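Local coordinates for SusD homolog (Bacteroides ovatus, PDB 4F53), which probably binds mucin O-glycans at the cell surface as a SusD-like outer-membrane lipoprotein of TPR-like fold, at residues R476-P481 and D509-H514; A205-Y210 and W446-R451. All blocks are in the same frame, centred on the assembly; numbering follows the deposited sequence.

Contact 1: residues R476-P481 and D509-H514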
loop_
_atom_site.group_PDB
_atom_site.type_symbol
_atom_site.label_atom_id
_atom_site.label_comp_id
_atom_site.label_asym_id
_atom_site.label_seq_id
_atom_site.Cartn_x
_atom_site.Cartn_y
_atom_site.Cartn_z
ATOM N N ARG A 476 -6.019 -1.112 -12.532
ATOM C CA ARG A 476 -5.714 0.309 -12.389
ATOM C C ARG A 476 -6.606 0.933 -11.339
ATOM O O ARG A 476 -6.328 2.023 -10.834
ATOM C CB ARG A 476 -5.875 1.037 -13.743
ATOM C CG ARG A 476 -5.124 0.377 -14.903
ATOM C CD ARG A 476 -3.666 0.092 -14.553
ATOM N NE ARG A 476 -2.909 1.329 -14.403
ATOM C CZ ARG A 476 -1.588 1.388 -14.378
ATOM N NH1 ARG A 476 -0.867 0.272 -14.411
ATOM N NH2 ARG A 476 -0.974 2.558 -14.321
ATOM N N ARG A 477 -7.684 0.231 -11.011
ATOM C CA ARG A 477 -8.654 0.661 -10.010
ATOM C C ARG A 477 -9.640 -0.484 -9.764
ATOM O O ARG A 477 -9.519 -1.551 -10.367
ATOM C CB ARG A 477 -9.392 1.952 -10.484
ATOM C CG ARG A 477 -10.321 1.716 -11.669
ATOM C CD ARG A 477 -11.079 2.953 -12.097
ATOM N NE ARG A 477 -12.135 3.352 -11.165
ATOM C CZ ARG A 477 -13.407 2.979 -11.236
ATOM N NH1 ARG A 477 -13.797 2.094 -12.149
ATOM N NH2 ARG A 477 -14.291 3.445 -10.362
HETATM N N MSE A 478 -10.608 -0.246 -8.882
HETATM C CA MSE A 478 -11.712 -1.154 -8.640
HETATM C C MSE A 478 -12.960 -0.502 -9.183
HETATM O O MSE A 478 -13.087 0.725 -9.076
HETATM C CB MSE A 478 -11.857 -1.481 -7.136
HETATM C CG MSE A 478 -10.726 -2.354 -6.604
HETATM SE SE MSE A 478 -10.769 -4.181 -7.262
HETATM C CE MSE A 478 -12.493 -4.778 -6.536
ATOM N N PRO A 479 -13.893 -1.289 -9.779
ATOM C CA PRO A 479 -15.154 -0.692 -10.230
ATOM C C PRO A 479 -16.077 -0.437 -9.043
ATOM O O PRO A 479 -15.952 -1.102 -8.016
ATOM C CB PRO A 479 -15.719 -1.747 -11.179
ATOM C CG PRO A 479 -15.182 -3.045 -10.676
ATOM C CD PRO A 479 -13.887 -2.763 -9.960
ATOM N N TYR A 480 -16.997 0.521 -9.168
ATOM C CA TYR A 480 -17.940 0.824 -8.090
ATOM C C TYR A 480 -18.853 -0.367 -7.819
ATOM O O TYR A 480 -19.291 -1.012 -8.776
ATOM C CB TYR A 480 -18.794 2.074 -8.423
ATOM C CG TYR A 480 -17.988 3.349 -8.545
ATOM C CD1 TYR A 480 -17.183 3.792 -7.497
ATOM C CD2 TYR A 480 -18.069 4.143 -9.687
ATOM C CE1 TYR A 480 -16.445 4.966 -7.602
ATOM C CE2 TYR A 480 -17.334 5.322 -9.800
ATOM C CZ TYR A 480 -16.512 5.719 -8.758
ATOM O OH TYR A 480 -15.781 6.872 -8.840
ATOM N N PRO A 481 -19.160 -0.685 -6.538
ATOM C CA PRO A 481 -20.097 -1.799 -6.255
ATOM C C PRO A 481 -21.454 -1.594 -6.958
ATOM O O PRO A 481 -21.973 -0.467 -6.992
ATOM C CB PRO A 481 -20.236 -1.772 -4.729
ATOM C CG PRO A 481 -18.986 -1.094 -4.237
ATOM C CD PRO A 481 -18.695 -0.041 -5.290
ATOM N N ASP A 509 -16.500 2.258 -16.118
ATOM C CA ASP A 509 -16.410 1.909 -14.703
ATOM C C ASP A 509 -15.884 0.488 -14.603
ATOM O O ASP A 509 -16.628 -0.455 -14.304
ATOM C CB ASP A 509 -17.762 2.087 -13.983
ATOM C CG ASP A 509 -17.729 1.802 -12.493
ATOM O OD1 ASP A 509 -16.619 1.858 -11.892
ATOM O OD2 ASP A 509 -18.795 1.518 -11.928
ATOM N N THR A 510 -14.584 0.329 -14.913
ATOM C CA THR A 510 -13.935 -0.969 -14.890
ATOM C C THR A 510 -12.585 -0.856 -14.173
ATOM O O THR A 510 -12.158 0.240 -13.790
ATOM C CB THR A 510 -13.753 -1.532 -16.321
ATOM O OG1 THR A 510 -12.677 -0.880 -16.966
ATOM C CG2 THR A 510 -15.017 -1.474 -17.197
HETATM N N MSE A 511 -11.891 -1.989 -14.068
HETATM C CA MSE A 511 -10.556 -2.074 -13.498
HETATM C C MSE A 511 -9.482 -1.463 -14.414
HETATM O O MSE A 511 -8.358 -1.252 -13.970
HETATM C CB MSE A 511 -10.216 -3.543 -13.250
HETATM C CG MSE A 511 -10.919 -4.132 -12.048
HETATM SE SE MSE A 511 -10.244 -5.936 -11.739
HETATM C CE MSE A 511 -11.344 -6.435 -10.171
ATOM N N ALA A 512 -9.826 -1.167 -15.684
ATOM C CA ALA A 512 -8.891 -0.724 -16.712
ATOM C C ALA A 512 -8.735 0.777 -16.763
ATOM O O ALA A 512 -7.725 1.256 -17.308
ATOM C CB ALA A 512 -9.335 -1.259 -18.066
ATOM N N THR A 513 -9.716 1.526 -16.204
ATOM C CA THR A 513 -9.686 2.983 -16.221
ATOM C C THR A 513 -8.656 3.536 -15.261
ATOM O O THR A 513 -8.571 3.099 -14.121
ATOM C CB THR A 513 -11.076 3.584 -15.944
ATOM O OG1 THR A 513 -11.914 3.206 -17.011
ATOM C CG2 THR A 513 -11.082 5.128 -15.866
ATOM N N HIS A 514 -7.894 4.535 -15.736
ATOM C CA HIS A 514 -6.904 5.237 -14.933
ATOM C C HIS A 514 -7.588 6.324 -14.142
ATOM O O HIS A 514 -8.419 7.058 -14.677
ATOM C CB HIS A 514 -5.793 5.841 -15.805
ATOM C CG HIS A 514 -4.848 4.831 -16.370
ATOM N ND1 HIS A 514 -3.514 5.144 -16.609
ATOM C CD2 HIS A 514 -5.073 3.547 -16.761
ATOM C CE1 HIS A 514 -2.968 4.045 -17.108
ATOM N NE2 HIS A 514 -3.869 3.054 -17.221
HETATM O O HOH W 1 -19.322 -1.121 -11.545
#

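Contact 2: residues A205-Y210 and W446-R451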
loop_
_atom_site.group_PDB
_atom_site.type_symbol
_atom_site.label_atom_id
_atom_site.label_comp_id
_atom_site.label_asym_id
_atom_site.label_seq_id
_atom_site.Cartn_x
_atom_site.Cartn_y
_atom_site.Cartn_z
ATOM N N ALA A 205 2.042 15.036 -2.564
ATOM C CA ALA A 205 2.621 15.947 -3.544
ATOM C C ALA A 205 3.300 15.140 -4.632
ATOM O O ALA A 205 3.023 15.368 -5.807
ATOM C CB ALA A 205 3.618 16.886 -2.877
HETATM N N MSE A 206 4.109 14.127 -4.253
HETATM C CA MSE A 206 4.786 13.255 -5.222
HETATM C C MSE A 206 3.764 12.490 -6.118
HETATM O O MSE A 206 3.972 12.344 -7.327
HETATM C CB MSE A 206 5.709 12.266 -4.504
HETATM C CG MSE A 206 6.771 11.691 -5.427
HETATM SE SE MSE A 206 7.956 13.114 -6.097
HETATM C CE MSE A 206 8.631 13.783 -4.330
ATOM N N ARG A 207 2.664 12.053 -5.531
ATOM C CA ARG A 207 1.566 11.369 -6.227
ATOM C C ARG A 207 0.993 12.170 -7.424
ATOM O O ARG A 207 0.645 11.592 -8.468
ATOM C CB ARG A 207 0.413 11.121 -5.234
ATOM C CG ARG A 207 -0.669 10.189 -5.800
ATOM C CD ARG A 207 -0.369 8.758 -5.448
ATOM N NE ARG A 207 -0.858 8.411 -4.100
ATOM C CZ ARG A 207 -0.161 7.818 -3.132
ATOM N NH1 ARG A 207 1.123 7.508 -3.312
ATOM N NH2 ARG A 207 -0.760 7.451 -2.012
ATOM N N THR A 208 0.875 13.499 -7.247
ATOM C CA THR A 208 0.267 14.371 -8.236
ATOM C C THR A 208 1.273 14.944 -9.228
ATOM O O THR A 208 0.911 15.855 -9.964
ATOM C CB THR A 208 -0.442 15.512 -7.517
ATOM O OG1 THR A 208 0.532 16.270 -6.785
ATOM C CG2 THR A 208 -1.573 15.037 -6.595
ATOM N N CYS A 209 2.523 14.432 -9.249
ATOM C CA CYS A 209 3.634 14.973 -10.053
ATOM C C CYS A 209 3.409 14.856 -11.580
ATOM O O CYS A 209 4.056 15.578 -12.323
ATOM C CB CYS A 209 4.964 14.330 -9.641
ATOM S SG CYS A 209 5.165 12.627 -10.227
ATOM N N TYR A 210 2.539 13.960 -12.060
ATOM C CA TYR A 210 2.329 13.836 -13.506
ATOM C C TYR A 210 1.163 14.673 -14.016
ATOM O O TYR A 210 1.034 14.835 -15.226
ATOM C CB TYR A 210 2.150 12.379 -13.939
ATOM C CG TYR A 210 3.428 11.586 -13.820
ATOM C CD1 TYR A 210 4.533 11.885 -14.615
ATOM C CD2 TYR A 210 3.549 10.561 -12.887
ATOM C CE1 TYR A 210 5.731 11.179 -14.482
ATOM C CE2 TYR A 210 4.735 9.832 -12.760
ATOM C CZ TYR A 210 5.828 10.156 -13.546
ATOM O OH TYR A 210 6.979 9.425 -13.416
ATOM N N TRP A 446 0.919 -0.686 -4.526
ATOM C CA TRP A 446 0.037 -0.814 -5.694
ATOM C C TRP A 446 -0.151 0.602 -6.319
ATOM O O TRP A 446 -0.016 0.789 -7.536
ATOM C CB TRP A 446 -1.335 -1.464 -5.326
ATOM C CG TRP A 446 -2.327 -1.482 -6.473
ATOM C CD1 TRP A 446 -2.048 -1.702 -7.795
ATOM C CD2 TRP A 446 -3.757 -1.279 -6.394
ATOM N NE1 TRP A 446 -3.208 -1.657 -8.541
ATOM C CE2 TRP A 446 -4.266 -1.368 -7.715
ATOM C CE3 TRP A 446 -4.658 -1.003 -5.334
ATOM C CZ2 TRP A 446 -5.640 -1.229 -8.007
ATOM C CZ3 TRP A 446 -6.014 -0.854 -5.625
ATOM C CH2 TRP A 446 -6.493 -0.962 -6.944
ATOM N N THR A 447 -0.391 1.607 -5.478
ATOM C CA THR A 447 -0.556 2.984 -5.954
ATOM C C THR A 447 0.743 3.451 -6.672
ATOM O O THR A 447 0.679 4.071 -7.728
ATOM C CB THR A 447 -0.939 3.888 -4.770
ATOM O OG1 THR A 447 -2.192 3.444 -4.236
ATOM C CG2 THR A 447 -1.034 5.326 -5.150
ATOM N N GLU A 448 1.900 3.120 -6.113
ATOM C CA GLU A 448 3.186 3.556 -6.668
ATOM C C GLU A 448 3.542 2.803 -7.951
ATOM O O GLU A 448 4.162 3.380 -8.840
ATOM C CB GLU A 448 4.296 3.467 -5.590
ATOM C CG GLU A 448 4.093 4.588 -4.560
ATOM C CD GLU A 448 4.164 5.999 -5.134
ATOM O OE1 GLU A 448 5.300 6.493 -5.283
ATOM O OE2 GLU A 448 3.113 6.581 -5.504
ATOM N N TYR A 449 3.101 1.538 -8.061
ATOM C CA TYR A 449 3.292 0.723 -9.256
ATOM C C TYR A 449 2.495 1.343 -10.428
ATOM O O TYR A 449 3.012 1.502 -11.549
ATOM C CB TYR A 449 2.872 -0.731 -8.994
ATOM C CG TYR A 449 2.852 -1.538 -10.262
ATOM C CD1 TYR A 449 4.037 -1.960 -10.855
ATOM C CD2 TYR A 449 1.656 -1.766 -10.949
ATOM C CE1 TYR A 449 4.036 -2.635 -12.071
ATOM C CE2 TYR A 449 1.641 -2.457 -12.162
ATOM C CZ TYR A 449 2.836 -2.895 -12.715
ATOM O OH TYR A 449 2.864 -3.560 -13.915
ATOM N N ARG A 450 1.239 1.705 -10.147
ATOM C CA ARG A 450 0.384 2.333 -11.139
ATOM C C ARG A 450 0.943 3.690 -11.565
ATOM O O ARG A 450 1.023 3.957 -12.748
ATOM C CB ARG A 450 -1.032 2.493 -10.607
ATOM C CG ARG A 450 -1.767 1.166 -10.429
ATOM C CD ARG A 450 -3.160 1.440 -9.857
ATOM N NE ARG A 450 -3.128 1.660 -8.400
ATOM C CZ ARG A 450 -4.145 2.158 -7.696
ATOM N NH1 ARG A 450 -5.266 2.528 -8.304
ATOM N NH2 ARG A 450 -4.041 2.308 -6.388
ATOM N N ARG A 451 1.359 4.528 -10.614
ATOM C CA ARG A 451 1.861 5.865 -10.903
ATOM C C ARG A 451 3.153 5.841 -11.746
ATOM O O ARG A 451 3.251 6.568 -12.732
ATOM C CB ARG A 451 2.105 6.653 -9.586
ATOM C CG ARG A 451 2.474 8.131 -9.834
ATOM C CD ARG A 451 2.679 8.940 -8.571
ATOM N NE ARG A 451 3.764 8.442 -7.706
ATOM C CZ ARG A 451 5.046 8.797 -7.794
ATOM N NH1 ARG A 451 5.452 9.617 -8.750
ATOM N NH2 ARG A 451 5.937 8.297 -6.954
#

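Contact 1: residues R476-P481 and D509-H514
OD1 of D509 is gripped by three N-H groups of the loop 476-481. R477 meets it end-on with both terminal nitrogens, NH1 at 2.8 Å from D509 OD1 in a salt bridge that uses the anti lone pair, while the backbone N of Y480 takes the syn lone pair at 3.1 Å from the same D509 OD1. The other oxygen, OD2, is hydrogen-bonded to Y485 OH and accepts from a water that also bridges to Y480 O. R477 NH1 also donates to T510 O at 3.0 Å, coming in from above the carbonyl plane rather than on a lone pair, and both acceptors lie near the guanidinium plane, which fixes its rotation. An alanine in place of R477 would probably leave the D509 carboxylate without its charged mate and T510 O without this donor.

Farther along, R476 N donates to M511 O at 2.7 Å, and the R476 guanidinium lies flat on the H514 ring, planes 22° apart. D518 pairs with that guanidinium, and E473 bonds H514 NE2. On the apolar side the M511 chain, extended beyond CG (chi2 -174°), sets its CE 3.7 Å from M478 SE, with P479 CD against M511 CG. Two irregular loops are thus joined; helix 489-502 touches R477, Y480, D509 and T513, and M478 reaches helices 82-106 and 110-131.

Contact 2: residues A205-Y210 and W446-R451
Charge pairing links R207 to E448 and R451 in a salt-bridge network. From helix 190-207, R207 NH1 reaches E448 OE2 at 3.1 Å; the bond is weak, bent to 133° at the hydrogen. Within helix 442-452, R451 grips the same carboxylate side-on, NE to E448 OE2 at 3.0 Å and NH2 to OE1, both oxygens lying in or near its guanidinium plane. More acids and a lysine join in: E444 and D129 pair with R207, E346 with R451, and K434 with E448.

Packing without hydrogen bonds makes up much of the remainder. T447 CG2 sits over the centre of the R207 guanidinium face, 3.3 Å from R207 CZ. R207 is bent at chi2 (91°) and chi3 (84°), which turns its end back toward helix 442-452 although its CB points away. R451 lies across M206-Y210: its CD is 3.3 Å from R207 O, and M206 O stands over one face of its guanidinium. C209 SG approaches R451 NH1 to 3.4 Å, while M206 CG lies 3.8 Å from R451 NH2. The Y210 ring crosses the R451 chain at about a right angle, CD2 4.0 Å from R451 CG. Outside the two segments, the Y210 hydroxyl is hydrogen-bonded to R350.

The two arginines, NH1 of R207 and NE of R451 being 5.2 Å apart, would repel each other, and E448 OE2, which accepts from both, together with the surrounding acids probably offsets that. The chemistry implies that these helices, distant in sequence, meet here through buried, shared charge more than through an apolar interface.

Overall arrangement
The centres of contacts 1 and 2 lie about 17 Å apart, and the two meet directly through helix 442-452. R450 NH1 is 2.8 Å from R476 O, a probable hydrogen bond, and the W446 ring packs on the backbone there, its CZ2 3.9 Å from R477 N. Both segments of contact 2 come earlier in the chain than those of contact 1. Helix 110-131 borders both: D129 serves R207 and R450, while Y131 O accepts from R477 NE. Glycerol, probably from the crystallisation liquor, lies about 4 Å from the side chain of A512, and glycerol also bonds Y449 OH; neither identifies a glycan site.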